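Long-range contact in FAD-linked sulfhydryl oxidase ERV1 (Arabidopsis thaliana, PDB 2HJ3), which uses FAD to catalyse disulfide bond formation with oxygen as electron acceptor, supporting import and folding of small cysteine-containing proteins in the mitochondrial intermembrane space: residues 20-25 with 79-84. Numbering follows the deposited sequence.
Sequences FLHTLA and QWLCHV. With FAD (flavin-adenine dinucleotide), chain K; SO4 (sulfate ion), chain F.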
# COMPACT_ATOMS: atom_id res chain seq x y z
N PHE A 20 2.51 5.32 -3.65
CA PHE A 20 2.84 3.91 -3.56
C PHE A 20 2.20 3.14 -4.72
O PHE A 20 2.88 2.38 -5.43
CB PHE A 20 2.35 3.37 -2.20
CG PHE A 20 2.31 1.89 -2.12
CD1 PHE A 20 3.44 1.13 -2.38
CD2 PHE A 20 1.12 1.23 -1.83
CE1 PHE A 20 3.40 -0.26 -2.34
CE2 PHE A 20 1.06 -0.16 -1.79
CZ PHE A 20 2.20 -0.91 -2.05
N LEU A 21 0.90 3.32 -4.92
CA LEU A 21 0.21 2.63 -6.01
C LEU A 21 0.74 2.98 -7.40
O LEU A 21 1.10 2.09 -8.17
CB LEU A 21 -1.30 2.90 -5.92
CG LEU A 21 -1.94 2.22 -4.70
CD1 LEU A 21 -3.43 2.59 -4.58
CD2 LEU A 21 -1.78 0.71 -4.82
N HIS A 22 0.81 4.26 -7.74
CA HIS A 22 1.33 4.62 -9.06
C HIS A 22 2.79 4.23 -9.24
O HIS A 22 3.20 3.84 -10.33
CB HIS A 22 1.14 6.12 -9.33
CG HIS A 22 -0.30 6.53 -9.45
ND1 HIS A 22 -1.15 5.99 -10.39
CD2 HIS A 22 -1.05 7.38 -8.71
CE1 HIS A 22 -2.36 6.50 -10.23
NE2 HIS A 22 -2.33 7.34 -9.21
N THR A 23 3.58 4.33 -8.18
CA THR A 23 4.98 3.94 -8.31
C THR A 23 5.02 2.45 -8.57
O THR A 23 5.84 1.95 -9.33
CB THR A 23 5.81 4.24 -7.05
OG1 THR A 23 5.81 5.65 -6.81
CG2 THR A 23 7.24 3.77 -7.24
N LEU A 24 4.13 1.73 -7.91
CA LEU A 24 4.04 0.29 -8.07
C LEU A 24 3.66 -0.08 -9.50
O LEU A 24 4.23 -1.00 -10.08
CB LEU A 24 3.02 -0.27 -7.09
CG LEU A 24 2.76 -1.77 -7.20
CD1 LEU A 24 4.08 -2.52 -7.11
CD2 LEU A 24 1.79 -2.21 -6.10
N ALA A 25 2.70 0.64 -10.07
CA ALA A 25 2.28 0.36 -11.44
C ALA A 25 3.35 0.77 -12.45
O ALA A 25 3.38 0.27 -13.57
CB ALA A 25 0.97 1.08 -11.75
N GLN A 79 -2.49 2.55 -16.69
CA GLN A 79 -3.66 3.26 -17.19
C GLN A 79 -4.84 3.06 -16.25
O GLN A 79 -5.44 4.02 -15.77
CB GLN A 79 -4.02 2.76 -18.59
CG GLN A 79 -2.95 3.00 -19.64
CD GLN A 79 -2.73 4.48 -19.91
OE1 GLN A 79 -1.59 4.93 -20.05
NE2 GLN A 79 -3.82 5.24 -20.00
N TRP A 80 -5.16 1.80 -15.99
CA TRP A 80 -6.27 1.48 -15.11
C TRP A 80 -6.20 2.25 -13.80
O TRP A 80 -7.18 2.86 -13.37
CB TRP A 80 -6.29 -0.03 -14.81
CG TRP A 80 -7.37 -0.40 -13.84
CD1 TRP A 80 -8.69 -0.55 -14.10
CD2 TRP A 80 -7.22 -0.57 -12.43
NE1 TRP A 80 -9.39 -0.80 -12.94
CE2 TRP A 80 -8.50 -0.82 -11.90
CE3 TRP A 80 -6.12 -0.53 -11.56
CZ2 TRP A 80 -8.72 -1.03 -10.53
CZ3 TRP A 80 -6.33 -0.74 -10.21
CH2 TRP A 80 -7.63 -0.99 -9.70
N LEU A 81 -5.03 2.24 -13.17
CA LEU A 81 -4.85 2.94 -11.90
C LEU A 81 -5.06 4.44 -12.05
O LEU A 81 -5.54 5.11 -11.14
CB LEU A 81 -3.44 2.66 -11.35
CG LEU A 81 -3.21 2.92 -9.86
CD1 LEU A 81 -4.26 2.21 -9.02
CD2 LEU A 81 -1.82 2.44 -9.49
N CYS A 82 -4.72 4.97 -13.22
CA CYS A 82 -4.90 6.40 -13.50
C CYS A 82 -6.38 6.72 -13.67
O CYS A 82 -6.85 7.77 -13.23
CB CYS A 82 -4.11 6.79 -14.75
SG CYS A 82 -4.40 8.49 -15.35
N HIS A 83 -7.11 5.80 -14.31
CA HIS A 83 -8.54 6.01 -14.53
C HIS A 83 -9.27 5.95 -13.20
O HIS A 83 -10.20 6.71 -12.95
CB HIS A 83 -9.12 4.96 -15.49
CG HIS A 83 -8.58 5.05 -16.88
ND1 HIS A 83 -8.69 6.19 -17.65
CD2 HIS A 83 -7.85 4.17 -17.61
CE1 HIS A 83 -8.04 6.01 -18.78
NE2 HIS A 83 -7.52 4.80 -18.78
N VAL A 84 -8.83 5.03 -12.36
CA VAL A 84 -9.44 4.88 -11.05
C VAL A 84 -9.20 6.16 -10.27
O VAL A 84 -10.12 6.74 -9.71
CB VAL A 84 -8.85 3.67 -10.31
CG1 VAL A 84 -9.11 3.79 -8.80
CG2 VAL A 84 -9.47 2.39 -10.86
PA FAD K . -3.96 13.14 -5.13
O1A FAD K . -5.28 12.84 -5.76
O2A FAD K . -3.56 12.71 -3.76
O5B FAD K . -2.57 13.14 -5.84
C5B FAD K . -1.32 12.49 -6.01
C4B FAD K . -0.64 13.46 -6.94
O4B FAD K . -0.41 12.43 -7.94
C3B FAD K . -1.06 14.74 -7.73
O3B FAD K . -0.72 15.95 -7.06
C2B FAD K . -0.50 14.51 -9.06
O2B FAD K . 0.85 14.79 -9.22
C1B FAD K . -0.76 13.00 -9.21
N9A FAD K . -1.93 12.47 -9.84
C8A FAD K . -3.27 12.92 -9.95
N7A FAD K . -4.13 12.24 -10.65
C5A FAD K . -3.37 11.17 -11.09
C6A FAD K . -3.61 10.06 -11.92
N6A FAD K . -4.82 9.95 -12.50
N1A FAD K . -2.55 9.19 -12.18
C2A FAD K . -1.28 9.34 -11.73
N3A FAD K . -1.07 10.43 -10.86
C4A FAD K . -2.15 11.32 -10.60
N1 FAD K . -10.81 11.21 -0.60
C2 FAD K . -12.11 11.61 -0.35
O2 FAD K . -12.39 12.71 0.17
N3 FAD K . -13.02 10.65 -0.76
C4 FAD K . -12.68 9.42 -1.38
O4 FAD K . -13.71 8.69 -1.56
C4X FAD K . -11.36 9.08 -1.63
N5 FAD K . -10.90 7.82 -2.13
C5X FAD K . -9.56 7.38 -2.24
C6 FAD K . -9.25 6.07 -2.66
C7 FAD K . -7.88 5.66 -2.71
C7M FAD K . -7.61 4.20 -3.11
C8 FAD K . -6.83 6.56 -2.38
C8M FAD K . -5.32 6.36 -2.44
C9 FAD K . -7.17 7.85 -1.95
C9A FAD K . -8.49 8.33 -1.80
N10 FAD K . -9.09 9.63 -1.40
C10 FAD K . -10.38 10.03 -1.19
C1' FAD K . -8.17 10.71 -1.28
C2' FAD K . -7.87 11.57 -2.47
O2' FAD K . -8.02 10.79 -3.70
C3' FAD K . -6.69 12.48 -2.33
O3' FAD K . -5.52 11.68 -2.28
C4' FAD K . -6.59 13.77 -1.53
O4' FAD K . -7.83 14.52 -1.68
C5' FAD K . -5.53 14.72 -1.91
O5' FAD K . -5.58 15.25 -3.24
P FAD K . -4.31 15.86 -3.91
O1P FAD K . -5.09 16.87 -4.62
O2P FAD K . -3.16 16.20 -3.03
O3P FAD K . -3.94 14.73 -5.01
S SO4 F . -10.47 9.42 -17.36
O1 SO4 F . -11.42 8.55 -18.07
O2 SO4 F . -11.23 10.43 -16.59
O3 SO4 F . -9.64 8.62 -16.45
O4 SO4 F . -9.60 10.11 -18.33
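Leu81 reaches from helix 74-91 into the side of helix 10-27, its CD2 lodged among Leu21, His22 and Ala25. CG, anti to the backbone N (chi1 -161°), is carried toward 20-25. CD2 rests on the Leu21 backbone carbonyl, 3.2 Å from Leu21 O, and packs against Leu21 CB (3.6 Å) and Ala25 CB. This tight part is buried, and no hydrogen bond joins the two segments, which run nearly antiparallel at 158° with axes 9.9 Å apart. Met44 of helix 34-50 also touches Leu81. Leu81 CG packs over the rim of one face of the His22 imidazole, 3.7 Å from His22 CE1; adenine of FAD covers the other, C2A 3.3 Å above the ring centre. Leu81 O lies at the ring edge, 3.6 Å from His22 CE1, while His22 NE2 is hydrogen-bonded to His85 ND1. Cys82, disulfide-bonded to Cys99, takes a weak hydrogen bond from FAD N6A to its O (3.1 Å). The outer side of helix 74-91 is looser: exposed His83 makes no contact with 20-25 and donates to a sulfate ion, probably a crystallisation additive, whose O3 is 2.9 Å from His83 ND1. Leu81 and adenine-stacked His22, between two antiparallel helices, form part of the adenine pocket in the FAD-binding four-helix bundle of Erv/ALR sulfhydryl oxidases.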